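Local coordinates for protein CalG4 (Micromonospora echinospora, PDB 3IA7) that has a GT-B fold of two Rossmann-like domains and binds calcium ions, at residues 224-228 with 260-264; 253-259 with 279-283; 298-304 with 318-324. All coordinates share one frame. Residue numbers count along the deposited sequence, not the author numbering.

Contact 1. Residues 224-228 with 260-264. With CA (calcium ion), chain E.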
ATOM      1  N   TRP A 224       6.743 -10.036  -7.384  1.00 27.83           N
ATOM      2  CA  TRP A 224       6.758 -11.475  -7.638  1.00 25.53           C
ATOM      3  C   TRP A 224       6.107 -11.768  -9.015  1.00 24.82           C
ATOM      4  O   TRP A 224       5.121 -11.125  -9.366  1.00 23.89           O
ATOM      5  CB  TRP A 224       5.993 -12.165  -6.509  1.00 24.99           C
ATOM      6  CG  TRP A 224       5.863 -13.649  -6.636  1.00 23.64           C
ATOM      7  CD1 TRP A 224       6.667 -14.609  -6.050  1.00 24.07           C
ATOM      8  CD2 TRP A 224       4.881 -14.358  -7.402  1.00 23.74           C
ATOM      9  NE1 TRP A 224       6.214 -15.877  -6.397  1.00 21.65           N
ATOM     10  CE2 TRP A 224       5.139 -15.751  -7.236  1.00 21.26           C
ATOM     11  CE3 TRP A 224       3.813 -13.958  -8.222  1.00 24.09           C
ATOM     12  CZ2 TRP A 224       4.353 -16.729  -7.833  1.00 21.98           C
ATOM     13  CZ3 TRP A 224       3.039 -14.936  -8.822  1.00 24.03           C
ATOM     14  CH2 TRP A 224       3.319 -16.303  -8.627  1.00 24.78           C
ATOM     15  N   GLN A 225       6.676 -12.710  -9.775  1.00 23.06           N
ATOM     16  CA  GLN A 225       6.108 -13.169 -11.050  1.00 22.40           C
ATOM     17  C   GLN A 225       5.895 -14.715 -11.020  1.00 21.82           C
ATOM     18  O   GLN A 225       6.664 -15.439 -10.378  1.00 22.08           O
ATOM     19  CB  GLN A 225       7.018 -12.777 -12.236  1.00 22.59           C
ATOM     20  CG  GLN A 225       7.397 -11.253 -12.374  1.00 23.39           C
ATOM     21  CD  GLN A 225       6.196 -10.361 -12.845  1.00 25.72           C
ATOM     22  OE1 GLN A 225       5.173 -10.870 -13.283  1.00 24.72           O
ATOM     23  NE2 GLN A 225       6.339  -9.040 -12.727  1.00 25.16           N
ATOM     24  N   PRO A 226       4.876 -15.232 -11.744  1.00 21.40           N
ATOM     25  CA  PRO A 226       4.623 -16.667 -11.757  1.00 20.68           C
ATOM     26  C   PRO A 226       5.725 -17.375 -12.586  1.00 20.64           C
ATOM     27  O   PRO A 226       6.419 -16.696 -13.368  1.00 18.92           O
ATOM     28  CB  PRO A 226       3.227 -16.773 -12.434  1.00 20.52           C
ATOM     29  CG  PRO A 226       3.146 -15.581 -13.323  1.00 21.51           C
ATOM     30  CD  PRO A 226       3.915 -14.492 -12.582  1.00 21.15           C
ATOM     31  N   PRO A 227       5.884 -18.704 -12.415  1.00 19.66           N
ATOM     32  CA  PRO A 227       6.920 -19.447 -13.143  1.00 20.20           C
ATOM     33  C   PRO A 227       6.635 -19.674 -14.632  1.00 19.51           C
ATOM     34  O   PRO A 227       7.568 -19.916 -15.371  1.00 20.51           O
ATOM     35  CB  PRO A 227       6.981 -20.790 -12.405  1.00 20.81           C
ATOM     36  CG  PRO A 227       5.585 -20.979 -11.908  1.00 20.04           C
ATOM     37  CD  PRO A 227       5.144 -19.575 -11.493  1.00 19.43           C
ATOM     38  N   ARG A 228       5.364 -19.653 -15.048  1.00 19.28           N
ATOM     39  CA  ARG A 228       4.979 -19.694 -16.469  1.00 19.65           C
ATOM     40  C   ARG A 228       3.840 -18.716 -16.603  1.00 18.87           C
ATOM     41  O   ARG A 228       3.123 -18.506 -15.641  1.00 19.80           O
ATOM     42  CB  ARG A 228       4.469 -21.067 -16.900  1.00 19.45           C
ATOM     43  CG  ARG A 228       5.203 -22.250 -16.360  1.00 20.72           C
ATOM     44  CD  ARG A 228       4.618 -23.582 -16.874  1.00 19.43           C
ATOM     45  NE  ARG A 228       3.308 -23.949 -16.307  1.00 15.61           N
ATOM     46  CZ  ARG A 228       3.117 -24.377 -15.057  1.00 19.25           C
ATOM     47  NH1 ARG A 228       4.145 -24.417 -14.207  1.00 15.55           N
ATOM     48  NH2 ARG A 228       1.883 -24.700 -14.613  1.00 17.23           N
ATOM     49  N   PRO A 260      -0.318 -29.063 -12.130  1.00 18.04           N
ATOM     50  CA  PRO A 260       0.310 -27.894 -12.739  1.00 17.37           C
ATOM     51  C   PRO A 260       0.237 -26.632 -11.871  1.00 16.20           C
ATOM     52  O   PRO A 260       0.764 -25.620 -12.239  1.00 14.85           O
ATOM     53  CB  PRO A 260      -0.536 -27.656 -13.999  1.00 17.34           C
ATOM     54  CG  PRO A 260      -1.250 -28.972 -14.218  1.00 18.70           C
ATOM     55  CD  PRO A 260      -1.559 -29.417 -12.836  1.00 18.70           C
ATOM     56  N   TRP A 261      -0.410 -26.695 -10.725  1.00 16.05           N
ATOM     57  CA  TRP A 261      -0.538 -25.478  -9.920  1.00 15.86           C
ATOM     58  C   TRP A 261       0.789 -24.998  -9.406  1.00 16.12           C
ATOM     59  O   TRP A 261       1.703 -25.787  -9.203  1.00 15.97           O
ATOM     60  CB  TRP A 261      -1.462 -25.690  -8.729  1.00 15.43           C
ATOM     61  CG  TRP A 261      -2.930 -25.775  -9.097  1.00 18.31           C
ATOM     62  CD1 TRP A 261      -3.601 -26.884  -9.525  1.00 18.94           C
ATOM     63  CD2 TRP A 261      -3.897 -24.728  -8.998  1.00 16.84           C
ATOM     64  NE1 TRP A 261      -4.925 -26.583  -9.720  1.00 20.05           N
ATOM     65  CE2 TRP A 261      -5.135 -25.269  -9.404  1.00 21.26           C
ATOM     66  CE3 TRP A 261      -3.835 -23.374  -8.602  1.00 18.00           C
ATOM     67  CZ2 TRP A 261      -6.307 -24.523  -9.417  1.00 19.06           C
ATOM     68  CZ3 TRP A 261      -5.005 -22.610  -8.645  1.00 18.34           C
ATOM     69  CH2 TRP A 261      -6.224 -23.191  -9.021  1.00 17.73           C
ATOM     70  N   HIS A 262       0.876 -23.692  -9.191  1.00 17.23           N
ATOM     71  CA  HIS A 262       1.982 -23.109  -8.424  1.00 16.84           C
ATOM     72  C   HIS A 262       1.393 -22.468  -7.192  1.00 17.74           C
ATOM     73  O   HIS A 262       0.505 -21.574  -7.293  1.00 16.52           O
ATOM     74  CB  HIS A 262       2.774 -22.081  -9.221  1.00 16.85           C
ATOM     75  CG  HIS A 262       3.962 -21.551  -8.455  1.00 19.18           C
ATOM     76  ND1 HIS A 262       5.181 -22.205  -8.423  1.00 23.40           N
ATOM     77  CD2 HIS A 262       4.102 -20.465  -7.662  1.00 21.54           C
ATOM     78  CE1 HIS A 262       6.029 -21.522  -7.666  1.00 22.33           C
ATOM     79  NE2 HIS A 262       5.393 -20.472  -7.184  1.00 19.73           N
ATOM     80  N   VAL A 263       1.881 -22.900  -6.027  1.00 17.54           N
ATOM     81  CA  VAL A 263       1.250 -22.490  -4.743  1.00 17.70           C
ATOM     82  C   VAL A 263       2.205 -21.555  -3.986  1.00 16.80           C
ATOM     83  O   VAL A 263       3.398 -21.893  -3.760  1.00 16.40           O
ATOM     84  CB  VAL A 263       0.866 -23.742  -3.872  1.00 18.40           C
ATOM     85  CG1 VAL A 263       0.254 -23.293  -2.484  1.00 16.60           C
ATOM     86  CG2 VAL A 263      -0.123 -24.660  -4.666  1.00 18.47           C
ATOM     87  N   VAL A 264       1.687 -20.399  -3.582  1.00 16.32           N
ATOM     88  CA  VAL A 264       2.442 -19.486  -2.713  1.00 17.14           C
ATOM     89  C   VAL A 264       1.791 -19.459  -1.338  1.00 16.83           C
ATOM     90  O   VAL A 264       0.604 -19.127  -1.229  1.00 16.91           O
ATOM     91  CB  VAL A 264       2.509 -18.051  -3.282  1.00 16.72           C
ATOM     92  CG1 VAL A 264       3.301 -17.139  -2.318  1.00 17.02           C
ATOM     93  CG2 VAL A 264       3.070 -18.051  -4.704  1.00 13.90           C
TER
HETATM   94 CA    CA E 402       3.155 -10.148 -14.278  1.00 31.67          CA
HETATM   95  O   HOH W   1       3.715 -25.572 -11.500  1.00 30.55           O
HETATM   96  O   HOH W   2       1.627 -10.279 -16.001  1.00 36.09           O
HETATM   97  O   HOH W   3       3.698 -12.118 -15.448  1.00 33.44           O
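This is a partly buried contact, mainly of side chains, at the margin of the C-terminal Rossmann-like domain, where the loop segment 224-228 runs antiparallel (end-to-end directions 177° apart) alongside the start of strand 262-266. H262 has the most area covered, 58 Å². P227 lies over one face of its imidazole, a CH-pi contact with P227 CD 4.0 Å from the ring centroid and 17° off the normal. W224 CZ2 comes within 3.7 Å of H262 CD2 and 3.6 Å of V264 CG2; the six-membered ring of W224 and the H262 ring are oblique, centroids 6.0 Å apart, planes at 36°. Both W224 NE1 and H262 NE2 hydrogen-bond to E284, so one carboxylate ties the pair together. Farther out, R228 NH2 donates to P260 O at 2.8 Å (154°), and water 1 links R228 NH1 to the same oxygen. Q225 OE1 binds calcium at 2.4 Å, with H297 and with L42 and E46 of the second subunit. This intersubunit metal ligand thus sits on a loop held to the C-terminal domain by ring packing and the R228 hydrogen bond.

Contact 2. Residues 253-259 with 279-283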
ATOM      1  N   ALA A 253       0.515 -28.123   0.653  1.00 16.62           N
ATOM      2  CA  ALA A 253       1.617 -28.445  -0.235  1.00 17.61           C
ATOM      3  C   ALA A 253       1.376 -29.808  -0.854  1.00 18.11           C
ATOM      4  O   ALA A 253       1.509 -29.975  -2.087  1.00 18.50           O
ATOM      5  CB  ALA A 253       2.987 -28.443   0.544  1.00 17.35           C
ATOM      6  N   GLN A 254       1.021 -30.777   0.001  1.00 17.26           N
ATOM      7  CA  GLN A 254       0.705 -32.150  -0.439  1.00 18.56           C
ATOM      8  C   GLN A 254      -0.425 -32.165  -1.491  1.00 17.61           C
ATOM      9  O   GLN A 254      -0.314 -32.839  -2.512  1.00 16.03           O
ATOM     10  CB  GLN A 254       0.383 -33.080   0.764  1.00 17.44           C
ATOM     11  CG  GLN A 254       1.633 -33.416   1.625  1.00 20.00           C
ATOM     12  CD  GLN A 254       1.363 -33.802   3.124  1.00 21.48           C
ATOM     13  OE1 GLN A 254       0.219 -33.858   3.613  1.00 25.63           O
ATOM     14  NE2 GLN A 254       2.447 -34.058   3.845  1.00 23.03           N
ATOM     15  N   ALA A 255      -1.466 -31.368  -1.255  1.00 17.58           N
ATOM     16  CA  ALA A 255      -2.606 -31.270  -2.159  1.00 17.80           C
ATOM     17  C   ALA A 255      -2.239 -30.935  -3.624  1.00 17.83           C
ATOM     18  O   ALA A 255      -2.817 -31.485  -4.539  1.00 19.29           O
ATOM     19  CB  ALA A 255      -3.639 -30.274  -1.613  1.00 16.64           C
ATOM     20  N   PHE A 256      -1.262 -30.070  -3.839  1.00 17.96           N
ATOM     21  CA  PHE A 256      -0.928 -29.618  -5.202  1.00 17.03           C
ATOM     22  C   PHE A 256       0.410 -30.153  -5.785  1.00 17.26           C
ATOM     23  O   PHE A 256       0.787 -29.797  -6.918  1.00 16.41           O
ATOM     24  CB  PHE A 256      -1.036 -28.071  -5.305  1.00 18.39           C
ATOM     25  CG  PHE A 256      -2.416 -27.541  -4.963  1.00 18.42           C
ATOM     26  CD1 PHE A 256      -3.417 -27.473  -5.953  1.00 19.19           C
ATOM     27  CD2 PHE A 256      -2.742 -27.203  -3.637  1.00 17.55           C
ATOM     28  CE1 PHE A 256      -4.715 -27.035  -5.635  1.00 18.13           C
ATOM     29  CE2 PHE A 256      -4.045 -26.781  -3.297  1.00 15.20           C
ATOM     30  CZ  PHE A 256      -5.013 -26.690  -4.301  1.00 16.49           C
ATOM     31  N   ALA A 257       1.113 -30.992  -5.027  1.00 16.26           N
ATOM     32  CA  ALA A 257       2.291 -31.699  -5.554  1.00 17.61           C
ATOM     33  C   ALA A 257       1.936 -32.485  -6.838  1.00 18.30           C
ATOM     34  O   ALA A 257       0.902 -33.160  -6.902  1.00 18.22           O
ATOM     35  CB  ALA A 257       2.870 -32.670  -4.495  1.00 17.36           C
ATOM     36  N   ASP A 258       2.771 -32.383  -7.867  1.00 19.49           N
ATOM     37  CA  ASP A 258       2.542 -33.140  -9.122  1.00 20.04           C
ATOM     38  C   ASP A 258       1.164 -32.799  -9.731  1.00 19.30           C
ATOM     39  O   ASP A 258       0.431 -33.687 -10.192  1.00 19.84           O
ATOM     40  CB  ASP A 258       2.703 -34.680  -8.931  1.00 21.48           C
ATOM     41  CG  ASP A 258       4.090 -35.087  -8.415  1.00 26.33           C
ATOM     42  OD1 ASP A 258       5.104 -34.889  -9.137  1.00 29.40           O
ATOM     43  OD2 ASP A 258       4.170 -35.634  -7.284  1.00 30.49           O
ATOM     44  N   THR A 259       0.801 -31.516  -9.672  1.00 18.96           N
ATOM     45  CA  THR A 259      -0.316 -30.905 -10.433  1.00 18.29           C
ATOM     46  C   THR A 259       0.317 -29.664 -11.094  1.00 18.11           C
ATOM     47  O   THR A 259       1.366 -29.222 -10.648  1.00 18.56           O
ATOM     48  CB  THR A 259      -1.461 -30.337  -9.518  1.00 18.69           C
ATOM     49  OG1 THR A 259      -0.973 -29.184  -8.827  1.00 18.29           O
ATOM     50  CG2 THR A 259      -1.991 -31.368  -8.505  1.00 18.55           C
ATOM     51  N   LEU A 279       9.503 -29.010   0.632  1.00 18.61           N
ATOM     52  CA  LEU A 279       8.295 -28.687  -0.133  1.00 17.77           C
ATOM     53  C   LEU A 279       8.414 -29.193  -1.587  1.00 17.99           C
ATOM     54  O   LEU A 279       9.515 -29.292  -2.108  1.00 17.31           O
ATOM     55  CB  LEU A 279       8.060 -27.174  -0.111  1.00 17.59           C
ATOM     56  CG  LEU A 279       7.751 -26.601   1.273  1.00 17.43           C
ATOM     57  CD1 LEU A 279       7.557 -25.069   1.210  1.00 20.72           C
ATOM     58  CD2 LEU A 279       6.505 -27.270   1.853  1.00 20.07           C
ATOM     59  N   PRO A 280       7.282 -29.497  -2.250  1.00 17.59           N
ATOM     60  CA  PRO A 280       7.358 -29.828  -3.678  1.00 17.88           C
ATOM     61  C   PRO A 280       7.913 -28.622  -4.457  1.00 17.72           C
ATOM     62  O   PRO A 280       7.811 -27.502  -3.966  1.00 16.62           O
ATOM     63  CB  PRO A 280       5.885 -30.069  -4.053  1.00 18.17           C
ATOM     64  CG  PRO A 280       5.193 -30.373  -2.751  1.00 18.64           C
ATOM     65  CD  PRO A 280       5.889 -29.499  -1.760  1.00 18.53           C
ATOM     66  N   PRO A 281       8.489 -28.840  -5.655  1.00 17.76           N
ATOM     67  CA  PRO A 281       9.101 -27.722  -6.394  1.00 17.76           C
ATOM     68  C   PRO A 281       8.109 -26.629  -6.871  1.00 16.94           C
ATOM     69  O   PRO A 281       8.533 -25.531  -7.172  1.00 16.26           O
ATOM     70  CB  PRO A 281       9.781 -28.395  -7.595  1.00 17.83           C
ATOM     71  CG  PRO A 281       9.068 -29.716  -7.763  1.00 20.46           C
ATOM     72  CD  PRO A 281       8.604 -30.123  -6.371  1.00 18.87           C
ATOM     73  N   ASN A 282       6.818 -26.929  -6.893  1.00 16.10           N
ATOM     74  CA  ASN A 282       5.786 -25.960  -7.333  1.00 16.68           C
ATOM     75  C   ASN A 282       5.078 -25.324  -6.145  1.00 16.40           C
ATOM     76  O   ASN A 282       4.010 -24.693  -6.280  1.00 17.05           O
ATOM     77  CB  ASN A 282       4.772 -26.652  -8.263  1.00 16.52           C
ATOM     78  CG  ASN A 282       4.050 -27.776  -7.579  1.00 18.14           C
ATOM     79  OD1 ASN A 282       4.648 -28.489  -6.769  1.00 14.80           O
ATOM     80  ND2 ASN A 282       2.762 -27.979  -7.923  1.00 18.82           N
ATOM     81  N   VAL A 283       5.696 -25.425  -4.972  1.00 16.48           N
ATOM     82  CA  VAL A 283       5.139 -24.790  -3.759  1.00 16.42           C
ATOM     83  C   VAL A 283       6.249 -23.977  -3.068  1.00 17.44           C
ATOM     84  O   VAL A 283       7.343 -24.497  -2.844  1.00 16.79           O
ATOM     85  CB  VAL A 283       4.603 -25.877  -2.792  1.00 16.87           C
ATOM     86  CG1 VAL A 283       3.966 -25.253  -1.553  1.00 17.77           C
ATOM     87  CG2 VAL A 283       3.586 -26.732  -3.523  1.00 13.75           C
TER
HETATM   88  O   HOH W   4       5.085 -31.119  -7.645  1.00 32.95           O
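The C-terminal end of helix 246-256 in the C-terminal Rossmann-like domain is packed here against the loop that leads into strand 283-286, an edge strand of the domain's parallel sheet within this chain. Two turns shape the surfaces: a type II turn from F256 to T259 as the chain leaves the helix, and a type I turn from P280 to V283 facing it, closed by V283 N to P280 O at 3.1 Å. The small side chain of A253, with 65 Å² covered, enters a hollow walled by L279, P280 and V283: its CB lies 3.9 Å from each of L279 CD2, P280 CD and V283 CG1. In return the P280 ring sits between A253 and A257, with CG 3.7 Å from A257 CB and 3.8 Å from A253 O. This fit agrees with the close backbone approach, 5.7 Å between the CA atoms of A257 and P280. N282 supplies the polar projection. Its amide reaches into the 256-259 turn, where ND2 donates to F256 O at 2.9 Å (161°); ND2 also hydrogen-bonds to W261 O, beyond the turn. F256 O in addition accepts from T259 OG1 at 2.7 Å. At the amide oxygen, water 4 fills the gap, accepting from D258 N at 2.6 Å and donating to N282 OD1 at 2.8 Å.

Contact 3. Residues 298-304 with 318-324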
ATOM      1  N   ALA A 298      -3.286 -14.793  -9.410  1.00 12.06           N
ATOM      2  CA  ALA A 298      -3.936 -15.948  -8.787  1.00 11.35           C
ATOM      3  C   ALA A 298      -5.286 -16.344  -9.435  1.00 11.34           C
ATOM      4  O   ALA A 298      -6.055 -15.476  -9.833  1.00 11.94           O
ATOM      5  CB  ALA A 298      -4.123 -15.717  -7.267  1.00 10.87           C
ATOM      6  N   ARG A 299      -5.580 -17.635  -9.441  1.00 11.90           N
ATOM      7  CA  ARG A 299      -6.898 -18.133  -9.880  1.00 13.06           C
ATOM      8  C   ARG A 299      -7.817 -18.288  -8.687  1.00 12.30           C
ATOM      9  O   ARG A 299      -9.034 -18.401  -8.840  1.00 13.70           O
ATOM     10  CB  ARG A 299      -6.793 -19.532 -10.502  1.00 13.45           C
ATOM     11  CG  ARG A 299      -5.871 -19.712 -11.649  1.00 20.28           C
ATOM     12  CD  ARG A 299      -6.458 -19.435 -13.038  1.00 18.74           C
ATOM     13  NE  ARG A 299      -5.396 -19.509 -14.042  1.00 16.13           N
ATOM     14  CZ  ARG A 299      -5.339 -20.375 -15.057  1.00 18.86           C
ATOM     15  NH1 ARG A 299      -6.304 -21.272 -15.246  1.00 17.30           N
ATOM     16  NH2 ARG A 299      -4.309 -20.345 -15.898  1.00 15.37           N
ATOM     17  N   ALA A 300      -7.226 -18.382  -7.498  1.00 11.47           N
ATOM     18  CA  ALA A 300      -7.968 -18.548  -6.279  1.00 12.90           C
ATOM     19  C   ALA A 300      -7.078 -18.178  -5.116  1.00 12.21           C
ATOM     20  O   ALA A 300      -5.831 -18.180  -5.234  1.00 13.26           O
ATOM     21  CB  ALA A 300      -8.437 -20.043  -6.078  1.00 12.42           C
ATOM     22  N   CYS A 301      -7.740 -17.975  -3.982  1.00 13.53           N
ATOM     23  CA  CYS A 301      -7.033 -17.728  -2.714  1.00 14.94           C
ATOM     24  C   CYS A 301      -7.653 -18.588  -1.634  1.00 15.66           C
ATOM     25  O   CYS A 301      -8.885 -18.582  -1.479  1.00 17.61           O
ATOM     26  CB  CYS A 301      -7.171 -16.226  -2.357  1.00 15.10           C
ATOM     27  SG  CYS A 301      -6.315 -15.787  -0.784  1.00 18.16           S
ATOM     28  N   LEU A 302      -6.828 -19.287  -0.854  1.00 13.29           N
ATOM     29  CA  LEU A 302      -7.297 -20.073   0.220  1.00 13.59           C
ATOM     30  C   LEU A 302      -6.898 -19.340   1.488  1.00 14.62           C
ATOM     31  O   LEU A 302      -5.694 -19.170   1.757  1.00 14.20           O
ATOM     32  CB  LEU A 302      -6.618 -21.470   0.195  1.00 13.98           C
ATOM     33  CG  LEU A 302      -6.842 -22.449   1.350  1.00 14.26           C
ATOM     34  CD1 LEU A 302      -8.290 -22.865   1.578  1.00 16.70           C
ATOM     35  CD2 LEU A 302      -5.986 -23.691   1.076  1.00 13.34           C
ATOM     36  N   THR A 303      -7.882 -18.925   2.275  1.00 15.72           N
ATOM     37  CA  THR A 303      -7.621 -17.957   3.347  1.00 17.42           C
ATOM     38  C   THR A 303      -8.544 -18.161   4.524  1.00 18.15           C
ATOM     39  O   THR A 303      -9.529 -18.887   4.415  1.00 16.95           O
ATOM     40  CB  THR A 303      -7.701 -16.465   2.844  1.00 19.66           C
ATOM     41  OG1 THR A 303      -7.326 -15.587   3.908  1.00 22.47           O
ATOM     42  CG2 THR A 303      -9.102 -16.096   2.420  1.00 20.18           C
ATOM     43  N   HIS A 304      -8.198 -17.554   5.664  1.00 19.50           N
ATOM     44  CA  HIS A 304      -9.019 -17.606   6.884  1.00 21.91           C
ATOM     45  C   HIS A 304     -10.325 -16.775   6.795  1.00 22.36           C
ATOM     46  O   HIS A 304     -11.328 -17.107   7.431  1.00 25.68           O
ATOM     47  CB  HIS A 304      -8.191 -17.216   8.123  1.00 22.24           C
ATOM     48  CG  HIS A 304      -7.467 -15.908   7.978  1.00 26.01           C
ATOM     49  ND1 HIS A 304      -6.707 -15.591   6.864  1.00 30.99           N
ATOM     50  CD2 HIS A 304      -7.384 -14.836   8.803  1.00 31.01           C
ATOM     51  CE1 HIS A 304      -6.217 -14.371   6.996  1.00 31.67           C
ATOM     52  NE2 HIS A 304      -6.601 -13.894   8.170  1.00 33.66           N
ATOM     53  N   VAL A 318     -10.184 -12.173  -7.355  1.00 12.07           N
ATOM     54  CA  VAL A 318      -9.827 -13.577  -7.068  1.00 11.16           C
ATOM     55  C   VAL A 318     -10.857 -14.202  -6.156  1.00 10.56           C
ATOM     56  O   VAL A 318     -11.053 -13.698  -5.032  1.00 11.40           O
ATOM     57  CB  VAL A 318      -8.469 -13.669  -6.341  1.00 11.73           C
ATOM     58  CG1 VAL A 318      -8.069 -15.132  -5.986  1.00 10.73           C
ATOM     59  CG2 VAL A 318      -7.394 -13.013  -7.215  1.00 12.57           C
ATOM     60  N   PRO A 319     -11.454 -15.319  -6.593  1.00 12.01           N
ATOM     61  CA  PRO A 319     -12.425 -16.007  -5.741  1.00 12.53           C
ATOM     62  C   PRO A 319     -11.766 -16.764  -4.567  1.00 13.30           C
ATOM     63  O   PRO A 319     -10.593 -17.134  -4.647  1.00 14.12           O
ATOM     64  CB  PRO A 319     -13.148 -16.983  -6.710  1.00 14.29           C
ATOM     65  CG  PRO A 319     -12.136 -17.292  -7.763  1.00 14.35           C
ATOM     66  CD  PRO A 319     -11.265 -15.996  -7.900  1.00 11.11           C
ATOM     67  N   LEU A 320     -12.514 -16.996  -3.492  1.00 12.99           N
ATOM     68  CA  LEU A 320     -11.900 -17.508  -2.237  1.00 14.91           C
ATOM     69  C   LEU A 320     -12.369 -18.921  -1.879  1.00 16.20           C
ATOM     70  O   LEU A 320     -13.543 -19.282  -2.087  1.00 15.99           O
ATOM     71  CB  LEU A 320     -12.252 -16.573  -1.071  1.00 15.26           C
ATOM     72  CG  LEU A 320     -11.590 -15.188  -1.028  1.00 18.30           C
ATOM     73  CD1 LEU A 320     -11.563 -14.586  -2.380  1.00 25.87           C
ATOM     74  CD2 LEU A 320     -12.399 -14.309  -0.109  1.00 18.87           C
ATOM     75  N   VAL A 321     -11.461 -19.711  -1.309  1.00 14.17           N
ATOM     76  CA  VAL A 321     -11.874 -20.849  -0.507  1.00 13.87           C
ATOM     77  C   VAL A 321     -11.499 -20.469   0.939  1.00 13.73           C
ATOM     78  O   VAL A 321     -10.361 -20.043   1.204  1.00 14.45           O
ATOM     79  CB  VAL A 321     -11.206 -22.149  -0.924  1.00 13.12           C
ATOM     80  CG1 VAL A 321     -11.679 -23.328  -0.034  1.00 13.78           C
ATOM     81  CG2 VAL A 321     -11.520 -22.439  -2.430  1.00 13.77           C
ATOM     82  N   LEU A 322     -12.484 -20.540   1.820  1.00 12.63           N
ATOM     83  CA  LEU A 322     -12.363 -20.073   3.198  1.00 13.77           C
ATOM     84  C   LEU A 322     -12.164 -21.225   4.171  1.00 14.76           C
ATOM     85  O   LEU A 322     -12.797 -22.282   4.048  1.00 13.00           O
ATOM     86  CB  LEU A 322     -13.594 -19.246   3.577  1.00 14.86           C
ATOM     87  CG  LEU A 322     -13.662 -17.875   2.858  1.00 16.70           C
ATOM     88  CD1 LEU A 322     -14.585 -16.946   3.566  1.00 23.04           C
ATOM     89  CD2 LEU A 322     -12.333 -17.129   2.700  1.00 18.36           C
ATOM     90  N   VAL A 323     -11.278 -21.011   5.139  1.00 16.05           N
ATOM     91  CA  VAL A 323     -11.119 -21.914   6.277  1.00 17.86           C
ATOM     92  C   VAL A 323     -11.247 -21.055   7.565  1.00 19.51           C
ATOM     93  O   VAL A 323     -10.246 -20.724   8.236  1.00 19.26           O
ATOM     94  CB  VAL A 323      -9.827 -22.717   6.127  1.00 18.56           C
ATOM     95  CG1 VAL A 323     -10.011 -23.815   5.014  1.00 19.63           C
ATOM     96  CG2 VAL A 323      -8.613 -21.833   5.804  1.00 19.36           C
ATOM     97  N   PRO A 324     -12.488 -20.635   7.882  1.00 20.94           N
ATOM     98  CA  PRO A 324     -12.761 -19.664   8.960  1.00 21.38           C
ATOM     99  C   PRO A 324     -12.458 -20.131  10.375  1.00 22.24           C
ATOM    100  O   PRO A 324     -12.342 -19.286  11.271  1.00 22.29           O
ATOM    101  CB  PRO A 324     -14.272 -19.420   8.872  1.00 21.58           C
ATOM    102  CG  PRO A 324     -14.735 -20.029   7.626  1.00 21.73           C
ATOM    103  CD  PRO A 324     -13.729 -21.050   7.194  1.00 21.23           C
TER
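V318, T303 and L302 carry the largest covered areas in this pairing of neighbouring parallel strands, 64, 62 and 58 Å². V318, just ahead of strand 320-322, points toward segment 298-304: its CG1 lies 3.3 Å from A300 C, 3.9 Å from C301 CB and 4.2 Å from A298 CB, covering the start of the pairing. T303 sits in register with L322, with CA atoms 5.2 Å apart, and its CG2 approaches L322 CD2 at 3.4 Å. Its backbone takes part twice in the ladder, T303 N donating to V321 O (2.9 Å, 159°) and V323 N to T303 O (2.8 Å, 161°). The bonds before these are C301 N to P319 O (3.0 Å) and V321 N to C301 O (2.8 Å). Longer CA-H...O contacts, such as L302 CA to V321 O at 3.2 Å, supplement the ladder. L302 projects from the sheet face opposite that of T303; its CD1 meets V321 CG1 at 3.8 Å and V323 CG1 at 4.0 Å. On this face L302 also touches helices 246-256 and 353-365, whereas T303 and L320 on the other face pack against helix 307-315. The axes of strands 300-303 and 320-322 approach to 4.7 Å and cross at -18°, a modest twist. Because these strands are parallel neighbours and helix 307-315 joins them while packing on the T303/L320 face, they form a beta-alpha-beta crossover, the repeating unit of the Rossmann-like domains that make up the GT-B fold.

How the contacts relate
All three contacts involve the C-terminal domain, yet they differ in depth. Contact 3, centred about 17 Å from the chain centre, is buried in the parallel sheet and relies on a regular backbone ladder with mostly apolar side chains on both faces. Contacts 1 and 2, centred about 29 and 32 Å out, are partly buried and use side-chain-to-backbone bonds and ordered water. Helix 246-256 of contact 2 leads into strand 262-266 of contact 1, and the two share a junction: N282 ND2 lies 2.7 Å from W261 O, and N282 O 2.8 Å from V263 N. Contacts 1 and 3 reach the same sheet and touch lightly, W261 CH2 to R299 CB at 4.0 Å. Contact 1 alone includes a calcium ligand and reaches the second subunit.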